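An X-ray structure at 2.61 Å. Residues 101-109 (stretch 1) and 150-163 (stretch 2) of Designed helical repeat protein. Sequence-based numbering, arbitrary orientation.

Stretch 1 (101-109) AAAESNDEE
Stretch 2 (150-163) EEVEKIAKKACKEV

In this designed helical repeat protein, the end of one helix, a tight turn and the start of the next helix pack against a continuous helix, residues 150-163. The contact buries 418 Å² and contains no hydrogen bond between the stretches; it is chiefly packing around Ile155, whose CA-to-CB bond points toward stretch 1 (chi1 t, chi2 p).

Residues 101-105 are helical. Ala102 and Ala103 point sideways, and such small side chains suit a place where the backbones run close: the CA atoms of Ala103 and Ala156 lie 5.9 Å apart. Ile155 meets the carbonyls at this helix end, with CG1 3.9 Å from Ala102 O and CG2 3.6 Å from Ala103 O. Ser105, chi1 p, turns its hydroxyl back along its own helix, and OG donates to Ala102 O at 3.2 Å.

Asn106 leaves the helix with phi/psi of 54/56, a left-handed conformation that asparagine tolerates well. Its N makes only weak bonds, to Ala102 O (3.3 Å) and Ala103 O (3.4 Å). With chi1 t, its OD1 lies 3.7 Å from Ile155 CB and 3.7 Å from Glu151 O; the latter pair are both oxygens, so they cannot bond directly. The CA atoms of Asn106 and Ile155 are 5.8 Å apart.

Asp107, extended at -147/125 with chi1 t, points away and caps the next helix: OD1 accepts from Glu109 N at 3.0 Å. Its own N sits 3.4 Å from Ile155 CD1, so the isoleucine tip packs against the turn.

Glu108 resumes helical geometry, chi1 m and chi2 t, and its carboxylate reaches Lys158. Glu108 OE2 lies 3.4 Å from Lys158 CD but 4.2 Å from Lys158 NZ, beyond a salt bridge though still favorable electrostatically. Lys158 is m, then t throughout. Glu162 (chi1 and chi2 m) brings a like charge near, its OE2 4.6 Å from Glu108 OE1. Glu109 points away.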

# COMPACT_ATOMS: atom_id res chain seq x y z
N ALA A 101 -5.19 -3.56 5.48
CA ALA A 101 -4.89 -2.84 6.71
C ALA A 101 -6.12 -2.04 7.16
O ALA A 101 -6.52 -2.09 8.33
CB ALA A 101 -3.71 -1.92 6.50
N ALA A 102 -6.72 -1.32 6.22
CA ALA A 102 -7.92 -0.53 6.49
C ALA A 102 -9.04 -1.42 7.02
O ALA A 102 -9.80 -1.02 7.90
CB ALA A 102 -8.36 0.21 5.24
N ALA A 103 -9.16 -2.62 6.46
CA ALA A 103 -10.15 -3.57 6.92
C ALA A 103 -9.82 -4.02 8.33
O ALA A 103 -10.71 -4.16 9.18
CB ALA A 103 -10.22 -4.77 5.98
N GLU A 104 -8.53 -4.23 8.59
CA GLU A 104 -8.08 -4.72 9.88
C GLU A 104 -8.19 -3.66 10.98
O GLU A 104 -8.43 -3.99 12.14
CB GLU A 104 -6.63 -5.21 9.78
CG GLU A 104 -6.21 -6.17 10.88
CD GLU A 104 -6.93 -7.50 10.80
OE1 GLU A 104 -7.56 -7.78 9.76
OE2 GLU A 104 -6.86 -8.28 11.78
N SER A 105 -8.01 -2.39 10.62
CA SER A 105 -8.11 -1.32 11.61
C SER A 105 -9.55 -1.08 12.04
O SER A 105 -9.81 -0.62 13.15
CB SER A 105 -7.51 -0.02 11.05
OG SER A 105 -8.45 0.66 10.23
N ASN A 106 -10.49 -1.39 11.15
CA ASN A 106 -11.91 -1.14 11.38
C ASN A 106 -12.19 0.31 11.75
O ASN A 106 -12.78 0.60 12.79
CB ASN A 106 -12.44 -2.08 12.47
CG ASN A 106 -13.96 -2.15 12.49
OD1 ASN A 106 -14.56 -2.99 11.83
ND2 ASN A 106 -14.58 -1.25 13.24
N ASP A 107 -11.76 1.23 10.89
CA ASP A 107 -11.93 2.66 11.12
C ASP A 107 -12.15 3.39 9.80
O ASP A 107 -11.33 3.28 8.88
CB ASP A 107 -10.71 3.23 11.85
CG ASP A 107 -10.98 4.60 12.45
OD1 ASP A 107 -11.72 5.40 11.84
OD2 ASP A 107 -10.44 4.88 13.54
N GLU A 108 -13.25 4.12 9.69
CA GLU A 108 -13.59 4.82 8.46
C GLU A 108 -12.56 5.88 8.08
O GLU A 108 -12.31 6.11 6.90
CB GLU A 108 -14.97 5.47 8.58
CG GLU A 108 -16.13 4.51 8.41
CD GLU A 108 -17.45 5.21 8.16
OE1 GLU A 108 -17.44 6.29 7.53
OE2 GLU A 108 -18.50 4.69 8.59
N GLU A 109 -11.99 6.53 9.09
CA GLU A 109 -10.92 7.49 8.84
C GLU A 109 -9.78 6.78 8.12
O GLU A 109 -9.40 7.16 7.01
CB GLU A 109 -10.41 8.09 10.15
CG GLU A 109 -11.48 8.68 11.04
CD GLU A 109 -10.91 9.22 12.33
OE1 GLU A 109 -9.67 9.30 12.45
OE2 GLU A 109 -11.71 9.55 13.24
N GLU A 150 -19.13 -10.88 9.37
CA GLU A 150 -19.91 -9.78 8.81
C GLU A 150 -19.41 -8.42 9.29
O GLU A 150 -19.38 -7.45 8.53
CB GLU A 150 -21.38 -9.94 9.18
CG GLU A 150 -21.98 -11.25 8.68
CD GLU A 150 -23.45 -11.39 9.03
OE1 GLU A 150 -23.98 -10.51 9.75
OE2 GLU A 150 -24.07 -12.38 8.59
N GLU A 151 -19.01 -8.35 10.56
CA GLU A 151 -18.51 -7.10 11.13
C GLU A 151 -17.32 -6.59 10.32
O GLU A 151 -17.02 -5.39 10.33
CB GLU A 151 -18.12 -7.30 12.60
CG GLU A 151 -17.85 -6.01 13.38
CD GLU A 151 -19.12 -5.28 13.80
OE1 GLU A 151 -20.22 -5.70 13.38
OE2 GLU A 151 -19.02 -4.30 14.57
N VAL A 152 -16.65 -7.50 9.63
CA VAL A 152 -15.57 -7.14 8.72
C VAL A 152 -16.15 -6.70 7.37
O VAL A 152 -15.66 -5.76 6.74
CB VAL A 152 -14.60 -8.31 8.49
CG1 VAL A 152 -13.41 -7.87 7.65
CG2 VAL A 152 -14.12 -8.87 9.82
N GLU A 153 -17.19 -7.41 6.94
CA GLU A 153 -17.88 -7.07 5.71
C GLU A 153 -18.41 -5.64 5.79
O GLU A 153 -18.46 -4.92 4.79
CB GLU A 153 -19.03 -8.05 5.45
CG GLU A 153 -19.52 -8.04 4.01
CD GLU A 153 -20.53 -9.14 3.72
OE1 GLU A 153 -20.82 -9.94 4.64
OE2 GLU A 153 -21.02 -9.20 2.58
N LYS A 154 -18.78 -5.22 7.00
CA LYS A 154 -19.22 -3.85 7.24
C LYS A 154 -18.15 -2.83 6.85
O LYS A 154 -18.35 -2.01 5.95
CB LYS A 154 -19.61 -3.66 8.70
CG LYS A 154 -20.81 -4.49 9.13
CD LYS A 154 -21.51 -3.90 10.35
CE LYS A 154 -22.84 -4.59 10.60
NZ LYS A 154 -23.68 -3.84 11.57
N ILE A 155 -17.01 -2.86 7.55
CA ILE A 155 -15.92 -1.93 7.27
C ILE A 155 -15.43 -2.09 5.83
O ILE A 155 -15.00 -1.12 5.21
CB ILE A 155 -14.74 -2.11 8.26
CG1 ILE A 155 -13.67 -1.04 8.04
CG2 ILE A 155 -14.13 -3.50 8.15
CD1 ILE A 155 -14.07 0.34 8.54
N ALA A 156 -15.52 -3.31 5.31
CA ALA A 156 -15.20 -3.54 3.90
C ALA A 156 -16.12 -2.72 3.00
O ALA A 156 -15.66 -2.01 2.10
CB ALA A 156 -15.31 -5.01 3.57
N LYS A 157 -17.42 -2.81 3.25
CA LYS A 157 -18.40 -2.05 2.47
C LYS A 157 -18.21 -0.54 2.67
O LYS A 157 -18.32 0.23 1.71
CB LYS A 157 -19.82 -2.47 2.85
CG LYS A 157 -20.20 -3.83 2.29
CD LYS A 157 -21.56 -4.30 2.77
CE LYS A 157 -21.95 -5.62 2.12
NZ LYS A 157 -23.27 -6.12 2.57
N LYS A 158 -17.92 -0.13 3.90
CA LYS A 158 -17.63 1.28 4.17
C LYS A 158 -16.43 1.73 3.35
O LYS A 158 -16.43 2.81 2.75
CB LYS A 158 -17.35 1.50 5.66
CG LYS A 158 -18.56 1.29 6.56
CD LYS A 158 -18.17 1.39 8.03
CE LYS A 158 -19.34 1.06 8.95
NZ LYS A 158 -18.89 0.91 10.36
N ALA A 159 -15.39 0.90 3.33
CA ALA A 159 -14.18 1.20 2.58
C ALA A 159 -14.51 1.33 1.09
O ALA A 159 -14.08 2.28 0.43
CB ALA A 159 -13.14 0.13 2.81
N CYS A 160 -15.26 0.37 0.57
CA CYS A 160 -15.71 0.43 -0.81
C CYS A 160 -16.45 1.73 -1.10
O CYS A 160 -16.17 2.41 -2.09
CB CYS A 160 -16.61 -0.76 -1.14
SG CYS A 160 -15.74 -2.33 -1.18
N LYS A 161 -17.40 2.08 -0.24
CA LYS A 161 -18.13 3.35 -0.37
C LYS A 161 -17.17 4.53 -0.42
O LYS A 161 -17.26 5.38 -1.31
CB LYS A 161 -19.11 3.53 0.79
CG LYS A 161 -20.33 2.63 0.73
CD LYS A 161 -21.24 2.86 1.93
CE LYS A 161 -22.49 1.99 1.87
NZ LYS A 161 -23.44 2.31 2.97
N GLU A 162 -16.24 4.58 0.54
CA GLU A 162 -15.24 5.64 0.56
C GLU A 162 -14.49 5.73 -0.76
O GLU A 162 -14.38 6.80 -1.34
CB GLU A 162 -14.25 5.42 1.71
CG GLU A 162 -14.69 6.00 3.04
CD GLU A 162 -14.66 7.52 3.05
OE1 GLU A 162 -14.26 8.12 2.03
OE2 GLU A 162 -15.03 8.12 4.08
N VAL A 163 -13.98 4.59 -1.23
CA VAL A 163 -13.26 4.56 -2.50
C VAL A 163 -14.16 5.01 -3.64
O VAL A 163 -13.71 5.70 -4.56
CB VAL A 163 -12.72 3.16 -2.81
CG1 VAL A 163 -12.09 3.11 -4.19
CG2 VAL A 163 -11.70 2.75 -1.79